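Local coordinates for conserved hypothetical secreted protein (Helicobacter pylori, PDB 4RNZ) that probably acts as a zinc-dependent M23-family metallopeptidase on cell-wall peptidoglycan and helps determine the shape of the bacterial cell, at residues Leu257-Leu262 / Val304-Arg309; Ala115-Asn120 / Gly152-Lys157; His233-Gly238 / Leu262-Met267; Gly238-Met243 / Val253-Asn258. One frame throughout, in Å; residues are numbered along the deposited sequence.

Contact 1: Leu257-Leu262 / Val304-Arg309; sequences LNELRL and VYKNSR
Arg261 lays its guanidinium over one face of the Tyr305 ring: NH1 sits 3.3 Å above the ring plane, over its centre, and the two planes are 26° apart. With CZ 4.1 Å from the ring centroid this is a cation-pi stack. The arginine leaves its strand with CG anti to the backbone N (chi1 180°), and its side chain then runs alongside the tyrosine, both pointing the same way. Salt bridges from NH2 to Glu38 and from NE to Glu254 should help to fix the rotation of the guanidinium.

The two residues form a hydrogen-bonded antiparallel pair, with Arg261 N to Tyr305 O at 2.9 Å and Tyr305 N to Arg261 O at 2.8 Å. On the other face of the sheet Leu260 CD2 rests on Lys306 CB at 3.8 Å, and it also touches a methyl of Val304. Glu259 lies beside Lys306, CG against CG, while its CB meets Asn307 OD1 at 3.1 Å. A water joins Glu259 OE2 to Asn307 ND2. Lys306 sends NZ on to the carbonyl of Gly176.

Strands 260-267 and 299-306 are neighbours in the antiparallel sheet of the peptidase domain, and Tyr305 lies about 5 Å, side chain to side chain, from the zinc ligand His301. Helix 112-121 packs on Glu259 and Asn307, strand 153-163 borders Asn307 and Arg309, and strand 309-311 continues the sheet beyond Val304.

Contact 2: Ala115-Asn120 / Gly152-Lys157; sequences ANQLMN and GQPTIK
Gln117 spends both N-H groups of its amide on the strand that passes its helix. NE2 donates to Pro154 O at 2.8 Å and to Gln153 OE1 at 3.0 Å, and both acceptors lie within 2° of the amide plane. Seen from the carbonyls the fit is less regular: the donor stands 41° above the plane of the Pro154 carbonyl. The two glutamine amides are nearly coplanar, 28° apart. The apolar part is in van der Waals contact, Ile156 CD1 coming to 3.7 Å from Gln117 CB.

Beyond this grip the contact is looser. At Gln117 OE1 a water takes over, donating to that oxygen at 2.7 Å and accepting from Ile156 N, so the amide oxygen reaches the strand's N-H through solvent. Thr155, partly exposed, has its CB directed away from the helix.

Helix 112-121 thus lies against the first residues of strand 153-163, within the second domain of Csd3. Helix 101-109 packs on Ala115 and Leu118, strand 136-146 supports Leu118 and Ile156 through Ile139, and Arg309 of the peptidase domain donates to Pro154 O.

Contact 3: His233-Gly238 / Leu262-Met267; sequences HSASDG and LVYAHM
Tyr264 reaches from the antiparallel sheet of the M23 peptidase fold to the loop 233-238, where its hydroxyl meets the backbone of Ala235. At the root, CB points toward the loop, and chi1 of -58° sets CG beside the backbone N. CB and CG lead up to the loop, while the ring meets that of Phe302 and packs on Ile255 and Leu300. Contact with the loop begins at CE2, 4.0 Å from His233 O. Next along the ring, Ala235 N, oblique to it, lies 3.9 Å from CZ. The tip does the bonding: Ala235 N donates to OH at 2.8 Å with an N-H...O angle of 165°, and Ala235 CB lies against the same oxygen at 3.4 Å.

A water also sits 2.8 Å from Tyr264 OH and donates to Ser234 OG and Ser236 OG, so the tyrosine tip and two serine hydroxyls share one solvent molecule in a buried setting. Beside this, Leu262 CD2 touches Ser236 OG at 3.7 Å and reaches Ala235 CB more loosely.

The loop joins strands 231-233 and 238-243. Farther along the segment that carries Tyr264, His266 NE2 is hydrogen-bonded to Glu34, a ligand of the bound zinc.

Ser236 OG, with chi1 at 70°, bonds within its own segment, donating to Asp237 O at 2.7 Å from well above the plane of that carbonyl.

Contact 4: Gly238-Met243 / Val253-Asn258; sequences GRVGFM and VEIHLN
Arg239 O takes one hydrogen bond, from His256 N at 2.8 Å and tilted 26° from the carbonyl plane, and a weaker CA-H...O contact from Ile255 CA at 3.3 Å. The imidazole of His256 has the same oxygen at its edge, in plane, 3.7 Å from ND1. Arg239 N completes the hydrogen-bonded pair with His256 O.

Val240 and Ile255 form the next, non-hydrogen-bonded pair, and their side chains cross with Val240 CG2 4.2 Å from Ile255 CG1. The following non-hydrogen-bonded pair is Met243 with Val253, so two residues, Gly241 and Phe242, are set against the single Glu254. That extra residue, with Gly241 at phi -99° and psi -56°, is consistent with a classic beta bulge. Gly241 N donates to Glu254 O at 2.8 Å, and Gly241 CA lies 3.8 Å from His256 CE1. At the other end Gly238 CA packs against His256 O, at 3.2 Å, and against Ile255 CG2.

This antiparallel pair is part of the M23 peptidase sheet, where strand 260-267 flanks 252-257 and strand 279-280 flanks 238-243. On the face of Val240 and Ile255, Met243 lies alongside Val253, CG to CG2 at 4.2 Å, with Phe270 packing on both. On the other face Glu254 CG comes obliquely to the Phe242 ring, and OE2 forms a salt bridge with Lys246, which also makes a cation-pi contact with that ring.

Overall arrangement
Along the chain, contact 2 comes first, folding helix 112-121 back onto strand 153-163 within the second Csd3 domain. Contact 3 then starts at 233-238 and closes on strand 260-267; contact 4 is nested inside that loop and shares Gly238 with it. Contact 1 opens at 257-262, where contact 4 ends, and closes at 304-309, so it crosses contact 3, with Leu262 common to both. Contacts 1 and 3 use strand 260-267, and contact 4 pairs its neighbour 252-257 with 238-243. Contact 2 joins them mainly through contact 1, where Asn307 and Arg309 pack on Gln117, Gln153 and Pro154, and through Asn120 on Asn258, shared by contacts 1 and 4.

Contact 1: Leu257-Leu262 / Val304-Arg309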
loop_
_atom_site.group_PDB
_atom_site.type_symbol
_atom_site.label_atom_id
_atom_site.label_comp_id
_atom_site.label_asym_id
_atom_site.label_seq_id
_atom_site.Cartn_x
_atom_site.Cartn_y
_atom_site.Cartn_z
ATOM N N LEU A 257 7.141 4.630 8.163
ATOM C CA LEU A 257 7.601 5.972 7.861
ATOM C C LEU A 257 6.634 6.558 6.862
ATOM O O LEU A 257 6.528 6.065 5.725
ATOM C CB LEU A 257 9.030 5.958 7.277
ATOM C CG LEU A 257 9.597 7.346 6.949
ATOM C CD1 LEU A 257 9.847 8.154 8.218
ATOM C CD2 LEU A 257 10.878 7.241 6.132
ATOM N N ASN A 258 5.947 7.629 7.270
ATOM C CA ASN A 258 4.923 8.251 6.446
ATOM C C ASN A 258 3.958 7.161 5.950
ATOM O O ASN A 258 3.467 6.399 6.757
ATOM C CB ASN A 258 5.547 9.064 5.313
ATOM C CG ASN A 258 6.466 10.178 5.820
ATOM O OD1 ASN A 258 6.442 10.541 6.990
ATOM N ND2 ASN A 258 7.268 10.722 4.932
ATOM N N GLU A 259 3.717 7.051 4.648
ATOM C CA GLU A 259 2.793 6.030 4.136
ATOM C C GLU A 259 3.456 4.671 3.842
ATOM O O GLU A 259 2.809 3.766 3.303
ATOM C CB GLU A 259 2.021 6.555 2.925
ATOM C CG GLU A 259 2.803 6.805 1.633
ATOM C CD GLU A 259 3.358 8.228 1.518
ATOM O OE1 GLU A 259 4.206 8.592 2.370
ATOM O OE2 GLU A 259 2.981 8.963 0.569
ATOM N N LEU A 260 4.720 4.518 4.237
ATOM C CA LEU A 260 5.423 3.254 4.067
ATOM C C LEU A 260 5.416 2.346 5.278
ATOM O O LEU A 260 5.559 2.762 6.433
ATOM C CB LEU A 260 6.884 3.450 3.609
ATOM C CG LEU A 260 7.201 4.115 2.260
ATOM C CD1 LEU A 260 8.705 4.057 1.940
ATOM C CD2 LEU A 260 6.419 3.524 1.100
ATOM N N ARG A 261 5.311 1.059 4.983
ATOM C CA ARG A 261 5.632 0.020 5.926
ATOM C C ARG A 261 6.728 -0.868 5.306
ATOM O O ARG A 261 6.584 -1.372 4.188
ATOM C CB ARG A 261 4.368 -0.775 6.185
ATOM C CG ARG A 261 4.448 -1.937 7.151
ATOM C CD ARG A 261 3.050 -2.587 7.236
ATOM N NE ARG A 261 3.277 -3.992 7.322
ATOM C CZ ARG A 261 2.938 -4.923 6.447
ATOM N NH1 ARG A 261 2.175 -4.702 5.375
ATOM N NH2 ARG A 261 3.375 -6.131 6.703
ATOM N N LEU A 262 7.806 -1.057 6.065
ATOM C CA LEU A 262 8.998 -1.769 5.592
ATOM C C LEU A 262 9.172 -3.028 6.432
ATOM O O LEU A 262 9.187 -2.963 7.653
ATOM C CB LEU A 262 10.242 -0.865 5.668
ATOM C CG LEU A 262 10.224 0.386 4.769
ATOM C CD1 LEU A 262 9.636 1.587 5.497
ATOM C CD2 LEU A 262 11.609 0.763 4.280
ATOM N N VAL A 304 8.287 -3.747 1.036
ATOM C CA VAL A 304 7.867 -2.379 1.155
ATOM C C VAL A 304 6.410 -2.270 0.721
ATOM O O VAL A 304 6.034 -2.816 -0.312
ATOM C CB VAL A 304 8.747 -1.417 0.347
ATOM C CG1 VAL A 304 8.245 0.024 0.496
ATOM C CG2 VAL A 304 10.204 -1.516 0.822
ATOM N N TYR A 305 5.630 -1.573 1.549
ATOM C CA TYR A 305 4.191 -1.328 1.341
ATOM C C TYR A 305 3.928 0.171 1.339
ATOM O O TYR A 305 4.251 0.839 2.316
ATOM C CB TYR A 305 3.390 -1.945 2.476
ATOM C CG TYR A 305 3.497 -3.434 2.459
ATOM C CD1 TYR A 305 4.576 -4.074 3.055
ATOM C CD2 TYR A 305 2.541 -4.214 1.805
ATOM C CE1 TYR A 305 4.713 -5.450 2.975
ATOM C CE2 TYR A 305 2.665 -5.596 1.749
ATOM C CZ TYR A 305 3.769 -6.190 2.327
ATOM O OH TYR A 305 3.918 -7.545 2.281
ATOM N N LYS A 306 3.376 0.692 0.247
ATOM C CA LYS A 306 2.967 2.091 0.167
ATOM C C LYS A 306 1.445 2.152 0.256
ATOM O O LYS A 306 0.776 1.630 -0.618
ATOM C CB LYS A 306 3.407 2.720 -1.149
ATOM C CG LYS A 306 2.987 4.184 -1.292
ATOM C CD LYS A 306 3.463 4.817 -2.595
ATOM C CE LYS A 306 2.855 6.208 -2.806
ATOM N NZ LYS A 306 3.467 6.969 -3.943
ATOM N N ASN A 307 0.916 2.801 1.286
ATOM C CA ASN A 307 -0.541 2.952 1.447
ATOM C C ASN A 307 -1.228 1.580 1.474
ATOM O O ASN A 307 -2.290 1.378 0.883
ATOM C CB ASN A 307 -1.118 3.857 0.355
ATOM C CG ASN A 307 -0.794 5.319 0.597
ATOM O OD1 ASN A 307 -0.774 5.747 1.727
ATOM N ND2 ASN A 307 -0.549 6.075 -0.460
ATOM N N SER A 308 -0.549 0.645 2.133
ATOM C CA SER A 308 -1.004 -0.725 2.359
ATOM C C SER A 308 -0.717 -1.688 1.205
ATOM O O SER A 308 -0.854 -2.900 1.371
ATOM C CB SER A 308 -2.499 -0.745 2.764
ATOM O OG SER A 308 -3.302 -0.804 1.580
ATOM N N ARG A 309 -0.298 -1.184 0.049
ATOM C CA ARG A 309 -0.079 -2.010 -1.117
ATOM C C ARG A 309 1.412 -2.324 -1.319
ATOM O O ARG A 309 2.239 -1.439 -1.256
ATOM C CB ARG A 309 -0.617 -1.313 -2.347
ATOM C CG ARG A 309 -2.140 -1.139 -2.304
ATOM C CD ARG A 309 -2.635 -0.382 -3.518
ATOM N NE ARG A 309 -2.298 1.034 -3.442
ATOM C CZ ARG A 309 -3.093 2.000 -2.965
ATOM N NH1 ARG A 309 -4.320 1.752 -2.500
ATOM N NH2 ARG A 309 -2.654 3.254 -2.968
HETATM O O HOH W 1 0.327 9.202 -0.197
HETATM O O HOH W 2 1.813 0.928 3.790
#

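Contact 2: Ala115-Asn120 / Gly152-Lys157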
loop_
_atom_site.group_PDB
_atom_site.type_symbol
_atom_site.label_atom_id
_atom_site.label_comp_id
_atom_site.label_asym_id
_atom_site.label_seq_id
_atom_site.Cartn_x
_atom_site.Cartn_y
_atom_site.Cartn_z
ATOM N N ALA A 115 -7.275 11.386 3.449
ATOM C CA ALA A 115 -6.713 12.572 4.092
ATOM C C ALA A 115 -5.254 12.318 4.444
ATOM O O ALA A 115 -4.389 13.140 4.147
ATOM C CB ALA A 115 -7.524 12.921 5.324
ATOM N N ASN A 116 -4.960 11.158 5.025
ATOM C CA ASN A 116 -3.568 10.789 5.364
ATOM C C ASN A 116 -2.664 10.673 4.145
ATOM O O ASN A 116 -1.489 11.059 4.200
ATOM C CB ASN A 116 -3.493 9.430 6.077
ATOM C CG ASN A 116 -4.098 9.438 7.449
ATOM O OD1 ASN A 116 -4.290 10.484 8.080
ATOM N ND2 ASN A 116 -4.365 8.242 7.952
ATOM N N GLN A 117 -3.197 10.105 3.058
ATOM C CA GLN A 117 -2.460 10.024 1.801
ATOM C C GLN A 117 -2.097 11.408 1.274
ATOM O O GLN A 117 -0.975 11.621 0.826
ATOM C CB GLN A 117 -3.249 9.308 0.721
ATOM C CG GLN A 117 -3.347 7.835 0.951
ATOM C CD GLN A 117 -3.990 7.069 -0.191
ATOM O OE1 GLN A 117 -4.178 7.567 -1.288
ATOM N NE2 GLN A 117 -4.289 5.831 0.070
ATOM N N LEU A 118 -3.024 12.353 1.355
ATOM C CA LEU A 118 -2.704 13.729 0.918
ATOM C C LEU A 118 -1.637 14.404 1.780
ATOM O O LEU A 118 -0.738 15.032 1.244
ATOM C CB LEU A 118 -3.951 14.612 0.854
ATOM C CG LEU A 118 -3.627 15.906 0.087
ATOM C CD1 LEU A 118 -3.725 15.713 -1.414
ATOM C CD2 LEU A 118 -4.514 17.024 0.536
ATOM N N MET A 119 -1.756 14.295 3.100
ATOM C CA MET A 119 -0.787 14.881 4.010
ATOM C C MET A 119 0.590 14.309 3.672
ATOM O O MET A 119 1.564 15.042 3.536
ATOM C CB MET A 119 -1.110 14.561 5.468
ATOM C CG MET A 119 -2.456 15.033 6.013
ATOM S SD MET A 119 -2.900 16.765 5.730
ATOM C CE MET A 119 -3.700 16.637 4.149
ATOM N N ASN A 120 0.647 12.995 3.497
ATOM C CA ASN A 120 1.895 12.322 3.188
ATOM C C ASN A 120 2.477 12.707 1.830
ATOM O O ASN A 120 3.681 12.872 1.709
ATOM C CB ASN A 120 1.738 10.794 3.328
ATOM C CG ASN A 120 1.794 10.337 4.774
ATOM O OD1 ASN A 120 2.599 10.837 5.559
ATOM N ND2 ASN A 120 0.954 9.354 5.134
ATOM N N GLY A 152 -9.454 -1.926 1.118
ATOM C CA GLY A 152 -8.085 -1.475 0.935
ATOM C C GLY A 152 -8.045 0.036 1.106
ATOM O O GLY A 152 -8.799 0.597 1.885
ATOM N N GLN A 153 -7.214 0.705 0.334
ATOM C CA GLN A 153 -7.070 2.145 0.477
ATOM C C GLN A 153 -7.366 2.760 -0.864
ATOM O O GLN A 153 -7.294 2.095 -1.889
ATOM C CB GLN A 153 -5.642 2.513 0.937
ATOM C CG GLN A 153 -5.353 2.224 2.425
ATOM C CD GLN A 153 -4.232 3.091 3.013
ATOM O OE1 GLN A 153 -4.045 4.247 2.644
ATOM N NE2 GLN A 153 -3.498 2.529 3.950
ATOM N N PRO A 154 -7.651 4.060 -0.869
ATOM C CA PRO A 154 -7.806 4.733 -2.148
ATOM C C PRO A 154 -6.473 4.939 -2.839
ATOM O O PRO A 154 -5.393 4.715 -2.251
ATOM C CB PRO A 154 -8.451 6.071 -1.753
ATOM C CG PRO A 154 -8.000 6.309 -0.358
ATOM C CD PRO A 154 -7.946 4.942 0.280
ATOM N N THR A 155 -6.548 5.361 -4.089
ATOM C CA THR A 155 -5.395 5.693 -4.861
ATOM C C THR A 155 -5.589 7.107 -5.414
ATOM O O THR A 155 -6.595 7.375 -6.117
ATOM C CB THR A 155 -5.195 4.673 -6.001
ATOM O OG1 THR A 155 -5.018 3.373 -5.436
ATOM C CG2 THR A 155 -3.982 4.994 -6.828
ATOM N N ILE A 156 -4.648 8.006 -5.100
ATOM C CA ILE A 156 -4.667 9.354 -5.666
ATOM C C ILE A 156 -4.084 9.349 -7.055
ATOM O O ILE A 156 -2.933 8.971 -7.237
ATOM C CB ILE A 156 -3.866 10.336 -4.789
ATOM C CG1 ILE A 156 -4.598 10.531 -3.461
ATOM C CG2 ILE A 156 -3.646 11.653 -5.526
ATOM C CD1 ILE A 156 -3.781 11.278 -2.422
ATOM N N LYS A 157 -4.879 9.741 -8.044
ATOM C CA LYS A 157 -4.402 9.835 -9.418
ATOM C C LYS A 157 -3.798 11.203 -9.716
ATOM O O LYS A 157 -2.818 11.307 -10.435
ATOM C CB LYS A 157 -5.545 9.575 -10.414
ATOM C CG LYS A 157 -6.315 8.276 -10.198
ATOM C CD LYS A 157 -5.416 7.059 -10.000
ATOM C CE LYS A 157 -4.479 6.805 -11.169
ATOM N NZ LYS A 157 -5.199 6.606 -12.459
HETATM O O HOH W 3 -2.431 7.286 -3.331
#

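Contact 3: His233-Gly238 / Leu262-Met267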
loop_
_atom_site.group_PDB
_atom_site.type_symbol
_atom_site.label_atom_id
_atom_site.label_comp_id
_atom_site.label_asym_id
_atom_site.label_seq_id
_atom_site.Cartn_x
_atom_site.Cartn_y
_atom_site.Cartn_z
ATOM N N HIS A 233 20.430 -3.730 8.312
ATOM C CA HIS A 233 20.351 -2.330 8.630
ATOM C C HIS A 233 19.053 -1.764 8.079
ATOM O O HIS A 233 18.644 -2.106 6.965
ATOM C CB HIS A 233 21.510 -1.576 7.985
ATOM C CG HIS A 233 22.860 -1.983 8.486
ATOM N ND1 HIS A 233 23.636 -1.160 9.270
ATOM C CD2 HIS A 233 23.575 -3.119 8.307
ATOM C CE1 HIS A 233 24.764 -1.783 9.575
ATOM N NE2 HIS A 233 24.758 -2.967 8.991
ATOM N N SER A 234 18.422 -0.872 8.825
ATOM C CA SER A 234 17.179 -0.234 8.365
ATOM C C SER A 234 17.404 0.557 7.085
ATOM O O SER A 234 18.307 1.383 7.005
ATOM C CB SER A 234 16.624 0.725 9.432
ATOM O OG SER A 234 15.420 1.329 8.979
ATOM N N ALA A 235 16.551 0.335 6.095
ATOM C CA ALA A 235 16.660 1.040 4.825
ATOM C C ALA A 235 16.225 2.483 4.932
ATOM O O ALA A 235 16.430 3.247 3.980
ATOM C CB ALA A 235 15.821 0.354 3.778
ATOM N N SER A 236 15.599 2.841 6.066
ATOM C CA SER A 236 15.055 4.171 6.273
ATOM C C SER A 236 14.965 4.528 7.757
ATOM O O SER A 236 15.133 3.680 8.638
ATOM C CB SER A 236 13.634 4.258 5.710
ATOM O OG SER A 236 12.743 3.483 6.508
ATOM N N ASP A 237 14.669 5.792 8.003
ATOM C CA ASP A 237 14.197 6.219 9.301
ATOM C C ASP A 237 12.839 5.608 9.489
ATOM O O ASP A 237 12.168 5.243 8.508
ATOM C CB ASP A 237 14.008 7.732 9.384
ATOM C CG ASP A 237 15.311 8.504 9.395
ATOM O OD1 ASP A 237 16.415 7.900 9.390
ATOM O OD2 ASP A 237 15.201 9.737 9.415
ATOM N N GLY A 238 12.412 5.526 10.744
ATOM C CA GLY A 238 11.019 5.192 11.023
ATOM C C GLY A 238 10.798 4.717 12.429
ATOM O O GLY A 238 11.663 4.871 13.297
ATOM N N LEU A 262 7.806 -1.057 6.065
ATOM C CA LEU A 262 8.998 -1.769 5.592
ATOM C C LEU A 262 9.172 -3.028 6.432
ATOM O O LEU A 262 9.187 -2.963 7.653
ATOM C CB LEU A 262 10.242 -0.865 5.668
ATOM C CG LEU A 262 10.224 0.386 4.769
ATOM C CD1 LEU A 262 9.636 1.587 5.497
ATOM C CD2 LEU A 262 11.609 0.763 4.280
ATOM N N VAL A 263 9.306 -4.167 5.758
ATOM C CA VAL A 263 9.304 -5.484 6.410
ATOM C C VAL A 263 10.647 -6.173 6.207
ATOM O O VAL A 263 11.116 -6.254 5.092
ATOM C CB VAL A 263 8.192 -6.346 5.792
ATOM C CG1 VAL A 263 8.298 -7.813 6.212
ATOM C CG2 VAL A 263 6.834 -5.762 6.155
ATOM N N TYR A 264 11.231 -6.686 7.281
ATOM C CA TYR A 264 12.528 -7.351 7.252
ATOM C C TYR A 264 12.384 -8.699 7.918
ATOM O O TYR A 264 12.325 -8.758 9.142
ATOM C CB TYR A 264 13.522 -6.534 8.069
ATOM C CG TYR A 264 13.687 -5.123 7.595
ATOM C CD1 TYR A 264 12.795 -4.138 7.975
ATOM C CD2 TYR A 264 14.745 -4.775 6.777
ATOM C CE1 TYR A 264 12.945 -2.823 7.533
ATOM C CE2 TYR A 264 14.909 -3.475 6.337
ATOM C CZ TYR A 264 14.016 -2.500 6.729
ATOM O OH TYR A 264 14.175 -1.219 6.269
ATOM N N ALA A 265 12.338 -9.773 7.131
ATOM C CA ALA A 265 11.946 -11.083 7.644
ATOM C C ALA A 265 13.021 -12.155 7.488
ATOM O O ALA A 265 13.943 -12.034 6.678
ATOM C CB ALA A 265 10.654 -11.549 6.970
ATOM N N HIS A 266 12.811 -13.219 8.260
ATOM C CA HIS A 266 13.662 -14.382 8.382
ATOM C C HIS A 266 14.908 -14.115 9.225
ATOM O O HIS A 266 15.941 -14.708 8.986
ATOM C CB HIS A 266 14.044 -14.956 7.010
ATOM C CG HIS A 266 12.863 -15.318 6.165
ATOM N ND1 HIS A 266 11.988 -16.323 6.507
ATOM C CD2 HIS A 266 12.401 -14.797 5.005
ATOM C CE1 HIS A 266 11.040 -16.409 5.592
ATOM N NE2 HIS A 266 11.266 -15.488 4.675
ATOM N N MET A 267 14.804 -13.251 10.217
ATOM C CA MET A 267 15.965 -12.877 10.993
ATOM C C MET A 267 16.357 -14.013 11.947
ATOM O O MET A 267 15.500 -14.778 12.384
ATOM C CB MET A 267 15.685 -11.619 11.798
ATOM C CG MET A 267 15.404 -10.389 10.972
ATOM S SD MET A 267 15.605 -8.948 12.009
ATOM C CE MET A 267 14.951 -7.760 10.855
HETATM O O HOH W 4 13.018 0.873 7.675
#

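Contact 4: Gly238-Met243 / Val253-Asn258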
loop_
_atom_site.group_PDB
_atom_site.type_symbol
_atom_site.label_atom_id
_atom_site.label_comp_id
_atom_site.label_asym_id
_atom_site.label_seq_id
_atom_site.Cartn_x
_atom_site.Cartn_y
_atom_site.Cartn_z
ATOM N N GLY A 238 12.412 5.526 10.744
ATOM C CA GLY A 238 11.019 5.192 11.023
ATOM C C GLY A 238 10.798 4.717 12.429
ATOM O O GLY A 238 11.663 4.871 13.297
ATOM N N ARG A 239 9.633 4.111 12.639
ATOM C CA ARG A 239 9.252 3.588 13.954
ATOM C C ARG A 239 8.861 2.130 13.855
ATOM O O ARG A 239 8.107 1.740 12.957
ATOM C CB ARG A 239 8.083 4.391 14.543
ATOM C CG ARG A 239 7.908 4.151 16.032
ATOM C CD ARG A 239 6.844 5.054 16.634
ATOM N NE ARG A 239 6.751 4.877 18.088
ATOM C CZ ARG A 239 5.899 5.538 18.874
ATOM N NH1 ARG A 239 5.069 6.437 18.355
ATOM N NH2 ARG A 239 5.883 5.309 20.187
ATOM N N VAL A 240 9.368 1.322 14.773
ATOM C CA VAL A 240 9.055 -0.096 14.786
ATOM C C VAL A 240 7.587 -0.289 15.147
ATOM O O VAL A 240 7.141 0.208 16.158
ATOM C CB VAL A 240 9.912 -0.860 15.797
ATOM C CG1 VAL A 240 9.528 -2.342 15.841
ATOM C CG2 VAL A 240 11.370 -0.727 15.433
ATOM N N GLY A 241 6.857 -1.016 14.314
ATOM C CA GLY A 241 5.444 -1.317 14.571
ATOM C C GLY A 241 5.305 -2.695 15.158
ATOM O O GLY A 241 4.742 -2.874 16.213
ATOM N N PHE A 242 5.823 -3.680 14.460
ATOM C CA PHE A 242 5.790 -5.043 14.935
ATOM C C PHE A 242 7.206 -5.575 14.953
ATOM O O PHE A 242 8.051 -5.209 14.136
ATOM C CB PHE A 242 4.906 -5.915 14.037
ATOM C CG PHE A 242 4.938 -7.377 14.396
ATOM C CD1 PHE A 242 5.913 -8.219 13.863
ATOM C CD2 PHE A 242 3.987 -7.918 15.258
ATOM C CE1 PHE A 242 5.954 -9.569 14.189
ATOM C CE2 PHE A 242 4.020 -9.268 15.587
ATOM C CZ PHE A 242 5.012 -10.087 15.061
ATOM N N MET A 243 7.444 -6.465 15.887
ATOM C CA MET A 243 8.711 -7.084 16.035
ATOM C C MET A 243 8.467 -8.410 16.761
ATOM O O MET A 243 8.054 -8.421 17.917
ATOM C CB MET A 243 9.558 -6.152 16.859
ATOM C CG MET A 243 10.911 -6.686 17.159
ATOM S SD MET A 243 11.755 -5.444 18.119
ATOM C CE MET A 243 13.021 -6.511 18.769
ATOM N N VAL A 253 10.846 -7.699 11.650
ATOM C CA VAL A 253 10.683 -6.341 12.147
ATOM C C VAL A 253 9.955 -5.577 11.066
ATOM O O VAL A 253 10.258 -5.730 9.874
ATOM C CB VAL A 253 12.057 -5.653 12.356
ATOM C CG1 VAL A 253 11.892 -4.158 12.644
ATOM C CG2 VAL A 253 12.832 -6.345 13.463
ATOM N N GLU A 254 9.017 -4.741 11.494
ATOM C CA GLU A 254 8.254 -3.878 10.615
ATOM C C GLU A 254 8.458 -2.474 11.118
ATOM O O GLU A 254 8.374 -2.222 12.315
ATOM C CB GLU A 254 6.761 -4.263 10.624
ATOM C CG GLU A 254 6.544 -5.735 10.272
ATOM C CD GLU A 254 5.078 -6.080 10.001
ATOM O OE1 GLU A 254 4.229 -5.185 10.155
ATOM O OE2 GLU A 254 4.798 -7.248 9.632
ATOM N N ILE A 255 8.779 -1.585 10.189
ATOM C CA ILE A 255 9.046 -0.192 10.474
ATOM C C ILE A 255 8.145 0.665 9.606
ATOM O O ILE A 255 7.943 0.363 8.428
ATOM C CB ILE A 255 10.532 0.131 10.186
ATOM C CG1 ILE A 255 11.414 -0.502 11.264
ATOM C CG2 ILE A 255 10.767 1.641 10.109
ATOM C CD1 ILE A 255 12.845 -0.784 10.814
ATOM N N HIS A 256 7.619 1.746 10.188
ATOM C CA HIS A 256 6.736 2.669 9.485
ATOM C C HIS A 256 7.354 4.043 9.335
ATOM O O HIS A 256 7.982 4.564 10.267
ATOM C CB HIS A 256 5.427 2.853 10.243
ATOM C CG HIS A 256 4.638 1.602 10.394
ATOM N ND1 HIS A 256 5.022 0.580 11.234
ATOM C CD2 HIS A 256 3.484 1.203 9.818
ATOM C CE1 HIS A 256 4.142 -0.403 11.164
ATOM N NE2 HIS A 256 3.192 -0.043 10.326
ATOM N N LEU A 257 7.141 4.630 8.163
ATOM C CA LEU A 257 7.601 5.972 7.861
ATOM C C LEU A 257 6.634 6.558 6.862
ATOM O O LEU A 257 6.528 6.065 5.725
ATOM C CB LEU A 257 9.030 5.958 7.277
ATOM C CG LEU A 257 9.597 7.346 6.949
ATOM C CD1 LEU A 257 9.847 8.154 8.218
ATOM C CD2 LEU A 257 10.878 7.241 6.132
ATOM N N ASN A 258 5.947 7.629 7.270
ATOM C CA ASN A 258 4.923 8.251 6.446
ATOM C C ASN A 258 3.958 7.161 5.950
ATOM O O ASN A 258 3.467 6.399 6.757
ATOM C CB ASN A 258 5.547 9.064 5.313
ATOM C CG ASN A 258 6.466 10.178 5.820
ATOM O OD1 ASN A 258 6.442 10.541 6.990
ATOM N ND2 ASN A 258 7.268 10.722 4.932
#